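Local structure of SOXA (Paracoccus denitrificans, 2C1D) at the interface of chains A and B. The protein is the diheme cytochrome subunit of the SoxAX complex, which catalyses heterodisulfide formation between a cysteine of the carrier protein SoxY and thiosulfate in sulfur oxidation. Numbering follows the deposited sequence. Chains: chain A, SOXA; chain B, SOXX.

Contact 1: the interface of chains A and B. Residues chain A 174-175, 177; chain B 83, 96, 100.
With CG anti to the backbone N (chi1 -175°), A:Gln175 sends an extended side chain past the ring of B:Phe100 to the backbone of B:Lys96, while A:Glu177, its CG anti to the carbonyl carbon (chi1 -62°), brings its carboxylate to the ring's edge, facing the amine of B:Lys96. These are loop residues of two c-type cytochromes, the SoxA segment leading into a haem-binding CXXCH motif that begins at A:Cys180. B:Phe100 offers a flat, apolar surface suited to backbone packing: the A:Gln175 CA sits over the middle of one face, 3.7 Å from the ring centroid. The A:Gln175 CG is 3.7 Å from the B:Phe100 CZ, and the A:Glu177 CG lies 3.6 Å from the B:Phe100 CD2. Gln suits its place because its methylenes can lie against the ring while its amide reaches further. A:Gln175 NE2 donates to the B:Lys96 O at 3.1 Å, approaching nearly along the C=O axis and with the acceptor in its own amide plane. Long, extended B:Lys96 crosses A:Glu177 at about a right angle, and its NZ forms a salt bridge of 2.9 Å with the A:Glu177 OE1, met on the syn side but 25° out of the carboxylate plane. The bent B:Lys83 brings a second amine near, its NZ 4.7 Å from the A:Glu177 OE1; if protonated, it may help stabilise the carboxylate. That NZ also lies 2.8 Å from a water oxygen that bridges to the A:Glu177 backbone O.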
ATOM      1  N   GLY A 174       0.595  -9.258  -9.894  1.00 25.04           N
ATOM      2  CA  GLY A 174       1.343  -8.518 -10.888  1.00 25.71           C
ATOM      3  C   GLY A 174       2.588  -9.221 -11.374  1.00 26.27           C
ATOM      4  O   GLY A 174       2.925 -10.329 -10.904  1.00 26.81           O
ATOM      5  N   GLN A 175       3.283  -8.563 -12.307  1.00 25.88           N
ATOM      6  CA  GLN A 175       4.543  -9.063 -12.834  1.00 26.59           C
ATOM      7  C   GLN A 175       5.599  -9.075 -11.726  1.00 26.73           C
ATOM      8  O   GLN A 175       6.455  -9.942 -11.710  1.00 27.17           O
ATOM      9  CB  GLN A 175       5.001  -8.256 -14.058  1.00 26.44           C
ATOM     10  CG  GLN A 175       6.263  -8.817 -14.713  1.00 26.25           C
ATOM     11  CD  GLN A 175       6.549  -8.208 -16.065  1.00 25.64           C
ATOM     12  OE1 GLN A 175       6.217  -7.051 -16.300  1.00 26.09           O
ATOM     13  NE2 GLN A 175       7.124  -9.004 -16.979  1.00 24.75           N
ATOM     14  N   GLU A 177       4.954  -9.838  -8.586  1.00 25.55           N
ATOM     15  CA  GLU A 177       4.593 -10.940  -7.712  1.00 25.50           C
ATOM     16  C   GLU A 177       4.699 -10.550  -6.230  1.00 25.59           C
ATOM     17  O   GLU A 177       5.451 -11.153  -5.468  1.00 25.38           O
ATOM     18  CB  GLU A 177       5.417 -12.184  -8.046  1.00 25.79           C
ATOM     19  CG  GLU A 177       5.165 -12.687  -9.478  1.00 26.46           C
ATOM     20  CD  GLU A 177       5.840 -14.026  -9.770  1.00 29.66           C
ATOM     21  OE1 GLU A 177       6.937 -14.047 -10.383  1.00 27.18           O
ATOM     22  OE2 GLU A 177       5.264 -15.048  -9.362  1.00 32.64           O
TER
ATOM     23  N   LYS B  83      13.656 -16.483  -7.824  1.00 33.46           N
ATOM     24  CA  LYS B  83      12.812 -17.543  -7.272  1.00 34.50           C
ATOM     25  C   LYS B  83      13.301 -18.962  -7.549  1.00 35.53           C
ATOM     26  O   LYS B  83      12.850 -19.902  -6.891  1.00 35.14           O
ATOM     27  CB  LYS B  83      11.382 -17.418  -7.799  1.00 34.68           C
ATOM     28  CG  LYS B  83      10.588 -16.244  -7.198  1.00 36.02           C
ATOM     29  CD  LYS B  83      10.465 -15.057  -8.157  1.00 35.90           C
ATOM     30  CE  LYS B  83       9.319 -14.103  -7.775  1.00 36.36           C
ATOM     31  NZ  LYS B  83       9.463 -13.478  -6.428  1.00 33.70           N
ATOM     32  N   LYS B  96      10.901 -12.839 -16.807  1.00 29.30           N
ATOM     33  CA  LYS B  96       9.739 -13.698 -16.642  1.00 29.78           C
ATOM     34  C   LYS B  96       8.557 -13.027 -17.286  1.00 30.22           C
ATOM     35  O   LYS B  96       8.367 -11.815 -17.160  1.00 29.48           O
ATOM     36  CB  LYS B  96       9.429 -13.942 -15.162  1.00 30.05           C
ATOM     37  CG  LYS B  96       8.320 -14.950 -14.911  1.00 30.40           C
ATOM     38  CD  LYS B  96       8.186 -15.249 -13.411  1.00 32.02           C
ATOM     39  CE  LYS B  96       7.002 -16.162 -13.086  1.00 32.36           C
ATOM     40  NZ  LYS B  96       7.070 -16.606 -11.656  1.00 32.48           N
ATOM     41  N   PHE B 100       1.464 -15.117 -13.873  1.00 29.89           N
ATOM     42  CA  PHE B 100       1.145 -14.082 -12.877  1.00 29.06           C
ATOM     43  C   PHE B 100      -0.325 -14.075 -12.522  1.00 28.59           C
ATOM     44  O   PHE B 100      -1.186 -14.597 -13.262  1.00 26.77           O
ATOM     45  CB  PHE B 100       1.535 -12.694 -13.404  1.00 28.64           C
ATOM     46  CG  PHE B 100       2.955 -12.599 -13.816  1.00 28.34           C
ATOM     47  CD1 PHE B 100       3.298 -12.220 -15.114  1.00 27.86           C
ATOM     48  CD2 PHE B 100       3.961 -12.880 -12.914  1.00 26.51           C
ATOM     49  CE1 PHE B 100       4.621 -12.141 -15.503  1.00 26.00           C
ATOM     50  CE2 PHE B 100       5.287 -12.802 -13.288  1.00 28.13           C
ATOM     51  CZ  PHE B 100       5.626 -12.454 -14.587  1.00 27.30           C
TER
HETATM   52  O   HOH W   1       8.528 -10.905  -5.945  1.00 22.11           O

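Contact 2: the interface of chains A and B. Residues chain A 172, 176, 178, 182-183, 192; chain B 83, 89-90, 92.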
ATOM      1  N   ARG A 172      -0.109 -12.652  -4.300  1.00 26.79           N
ATOM      2  CA  ARG A 172       1.059 -11.962  -4.811  1.00 27.16           C
ATOM      3  C   ARG A 172       0.750 -11.561  -6.229  1.00 27.13           C
ATOM      4  O   ARG A 172       0.836 -12.381  -7.142  1.00 28.46           O
ATOM      5  CB  ARG A 172       2.287 -12.851  -4.734  1.00 27.79           C
ATOM      6  CG  ARG A 172       2.675 -13.166  -3.294  1.00 28.55           C
ATOM      7  CD  ARG A 172       3.857 -14.054  -3.155  1.00 30.02           C
ATOM      8  NE  ARG A 172       5.057 -13.349  -3.581  1.00 31.69           N
ATOM      9  CZ  ARG A 172       6.278 -13.670  -3.248  1.00 31.82           C
ATOM     10  NH1 ARG A 172       6.521 -14.710  -2.439  1.00 32.24           N
ATOM     11  NH2 ARG A 172       7.278 -12.933  -3.713  1.00 31.45           N
ATOM     12  N   LEU A 176       5.475  -8.160 -10.756  1.00 26.48           N
ATOM     13  CA  LEU A 176       6.369  -8.117  -9.606  1.00 26.60           C
ATOM     14  C   LEU A 176       6.114  -9.176  -8.529  1.00 26.12           C
ATOM     15  O   LEU A 176       6.965  -9.357  -7.662  1.00 26.63           O
ATOM     16  CB  LEU A 176       6.353  -6.713  -8.963  1.00 26.50           C
ATOM     17  CG  LEU A 176       6.964  -5.599  -9.809  1.00 26.10           C
ATOM     18  CD1 LEU A 176       6.870  -4.181  -9.149  1.00 25.24           C
ATOM     19  CD2 LEU A 176       8.403  -5.936 -10.159  1.00 28.63           C
ATOM     20  N   MET A 178       3.912  -9.551  -5.848  1.00 25.07           N
ATOM     21  CA  MET A 178       3.969  -8.965  -4.519  1.00 25.16           C
ATOM     22  C   MET A 178       2.585  -8.802  -3.901  1.00 25.19           C
ATOM     23  O   MET A 178       1.626  -8.337  -4.535  1.00 25.94           O
ATOM     24  CB  MET A 178       4.686  -7.615  -4.574  1.00 25.74           C
ATOM     25  CG  MET A 178       6.164  -7.706  -4.848  1.00 26.17           C
ATOM     26  SD  MET A 178       6.979  -6.101  -5.113  1.00 25.83           S
ATOM     27  CE  MET A 178       8.668  -6.753  -5.488  1.00 26.66           C
ATOM     28  N   ASN A 182       3.901  -9.018   1.726  1.00 25.89           N
ATOM     29  CA  ASN A 182       5.326  -8.968   1.412  1.00 25.96           C
ATOM     30  C   ASN A 182       5.965  -7.654   1.866  1.00 25.68           C
ATOM     31  O   ASN A 182       7.066  -7.652   2.368  1.00 26.06           O
ATOM     32  CB  ASN A 182       5.595  -9.122  -0.096  1.00 26.56           C
ATOM     33  CG  ASN A 182       5.458 -10.546  -0.571  1.00 27.83           C
ATOM     34  OD1 ASN A 182       5.915 -11.488   0.093  1.00 37.77           O
ATOM     35  ND2 ASN A 182       4.802 -10.724  -1.678  1.00 22.43           N
ATOM     36  N   CYS A 183       5.285  -6.533   1.632  1.00 25.36           N
ATOM     37  CA  CYS A 183       5.800  -5.232   2.018  1.00 25.46           C
ATOM     38  C   CYS A 183       5.464  -4.822   3.455  1.00 25.51           C
ATOM     39  O   CYS A 183       6.371  -4.482   4.227  1.00 26.13           O
ATOM     40  CB  CYS A 183       5.306  -4.184   1.041  1.00 25.83           C
ATOM     41  SG  CYS A 183       6.040  -4.444  -0.580  1.00 27.73           S
ATOM     42  N   ILE A 192      12.180   0.824   1.629  1.00 26.37           N
ATOM     43  CA  ILE A 192      12.088   0.524   0.221  1.00 26.55           C
ATOM     44  C   ILE A 192      12.307   1.835  -0.513  1.00 26.13           C
ATOM     45  O   ILE A 192      11.467   2.740  -0.485  1.00 25.69           O
ATOM     46  CB  ILE A 192      10.747  -0.242  -0.116  1.00 26.63           C
ATOM     47  CG1 ILE A 192      10.810  -0.886  -1.500  1.00 27.34           C
ATOM     48  CG2 ILE A 192       9.508   0.638   0.008  1.00 28.37           C
ATOM     49  CD1 ILE A 192      10.026  -2.189  -1.546  1.00 27.80           C
TER
ATOM     50  N   LYS B  83      13.656 -16.483  -7.824  1.00 33.46           N
ATOM     51  CA  LYS B  83      12.812 -17.543  -7.272  1.00 34.50           C
ATOM     52  C   LYS B  83      13.301 -18.962  -7.549  1.00 35.53           C
ATOM     53  O   LYS B  83      12.850 -19.902  -6.891  1.00 35.14           O
ATOM     54  CB  LYS B  83      11.382 -17.418  -7.799  1.00 34.68           C
ATOM     55  CG  LYS B  83      10.588 -16.244  -7.198  1.00 36.02           C
ATOM     56  CD  LYS B  83      10.465 -15.057  -8.157  1.00 35.90           C
ATOM     57  CE  LYS B  83       9.319 -14.103  -7.775  1.00 36.36           C
ATOM     58  NZ  LYS B  83       9.463 -13.478  -6.428  1.00 33.70           N
ATOM     59  N   THR B  89      11.013 -15.956  -2.757  1.00 33.78           N
ATOM     60  CA  THR B  89      11.673 -14.699  -2.446  1.00 32.48           C
ATOM     61  C   THR B  89      10.871 -13.476  -2.893  1.00 31.74           C
ATOM     62  O   THR B  89      10.115 -13.518  -3.863  1.00 30.87           O
ATOM     63  CB  THR B  89      13.090 -14.641  -3.032  1.00 31.65           C
ATOM     64  OG1 THR B  89      13.716 -13.401  -2.672  1.00 31.82           O
ATOM     65  CG2 THR B  89      13.092 -14.639  -4.562  1.00 31.54           C
ATOM     66  N   PHE B  90      11.062 -12.387  -2.152  1.00 30.63           N
ATOM     67  CA  PHE B  90      10.405 -11.103  -2.418  1.00 29.79           C
ATOM     68  C   PHE B  90      11.030 -10.489  -3.673  1.00 28.89           C
ATOM     69  O   PHE B  90      10.388  -9.720  -4.375  1.00 29.13           O
ATOM     70  CB  PHE B  90      10.566 -10.209  -1.164  1.00 29.92           C
ATOM     71  CG  PHE B  90      10.009  -8.812  -1.282  1.00 29.40           C
ATOM     72  CD1 PHE B  90       8.761  -8.557  -1.863  1.00 30.53           C
ATOM     73  CD2 PHE B  90      10.727  -7.746  -0.758  1.00 30.10           C
ATOM     74  CE1 PHE B  90       8.259  -7.239  -1.929  1.00 30.78           C
ATOM     75  CE2 PHE B  90      10.238  -6.421  -0.850  1.00 32.57           C
ATOM     76  CZ  PHE B  90       8.989  -6.184  -1.420  1.00 29.26           C
ATOM     77  N   PRO B  92      11.706  -9.838  -7.238  1.00 26.70           N
ATOM     78  CA  PRO B  92      10.953 -10.186  -8.436  1.00 26.36           C
ATOM     79  C   PRO B  92      11.891 -10.749  -9.511  1.00 25.85           C
ATOM     80  O   PRO B  92      13.097 -10.566  -9.433  1.00 26.26           O
ATOM     81  CB  PRO B  92      10.333  -8.850  -8.857  1.00 26.56           C
ATOM     82  CG  PRO B  92      11.373  -7.803  -8.394  1.00 27.24           C
ATOM     83  CD  PRO B  92      11.936  -8.383  -7.117  1.00 26.34           C
TER
HETATM   84  O   HOH W   2       8.528 -10.905  -5.945  1.00 22.11           O
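B:Phe90 pushes its ring against A:Met178, A:Asn182 and A:Cys183, and this apolar packing is the core of the contact. Its CG is anti to the backbone N (chi1 177°), a torsion that extends the ring towards SoxA. A:Asn182 and A:Cys183 belong to helix 180-184 and to the haem-binding CXXCH motif, and the sulfur of A:Cys183 is one of the thioether links to the second haem c, whose iron is ligated by A:His184 and the active-site A:Cys225. The ring tip, B:Phe90 CZ, stands 3.5 Å from the A:Cys183 SG. A:Met178, extended and flexible enough to follow an aromatic outline, crosses the ring at about a right angle, its CE 3.6 Å from the B:Phe90 CE1. The A:Asn182 CB rests 3.7 Å from the B:Phe90 CD1. In sequence, B:Phe90 and B:Pro92 flank the methionine that ligates the SoxX haem iron, so the contact may bring the two haem sites into proximity for electron transfer. Compact B:Pro92 lies beside A:Leu176, pointing the same way, with its CB 3.7 Å from the A:Leu176 CD2.

Polar contacts gather beside this core. A:Arg172, whose length lets it reach a neighbouring backbone, donates from NH2 to the B:Thr89 O at 2.9 Å; the acceptor lies close to the guanidinium plane, but the donor stands 45° above the carbonyl plane. Water joins the chains as well, its oxygen 2.8 Å from the A:Leu176 O and 2.7 Å from the B:Phe90 O. Within SoxA, the amide oxygen OD1 of A:Asn182 sits above the guanidinium of A:Arg172, over its centre and 4.0 Å from its plane.

The C-alpha centres of contact 1 and contact 2 lie about 9 Å apart, making them neighbouring parts of one SoxA–SoxX heterodimer interface. B:Lys83, in the 3-10 helix 82-84, belongs to both, and one water molecule beside its amine serves both networks. On SoxA a short stretch, residues 172 to 178, supplies groups to each contact before the chain enters helix 180-184. Contact 1 is the more charged portion, whereas contact 2 reaches A:Cys183, a residue that anchors one of the two SoxA haems. Together they probably hold the haem-attachment helix of SoxA against the SoxX loop that carries the haem-ligating methionine.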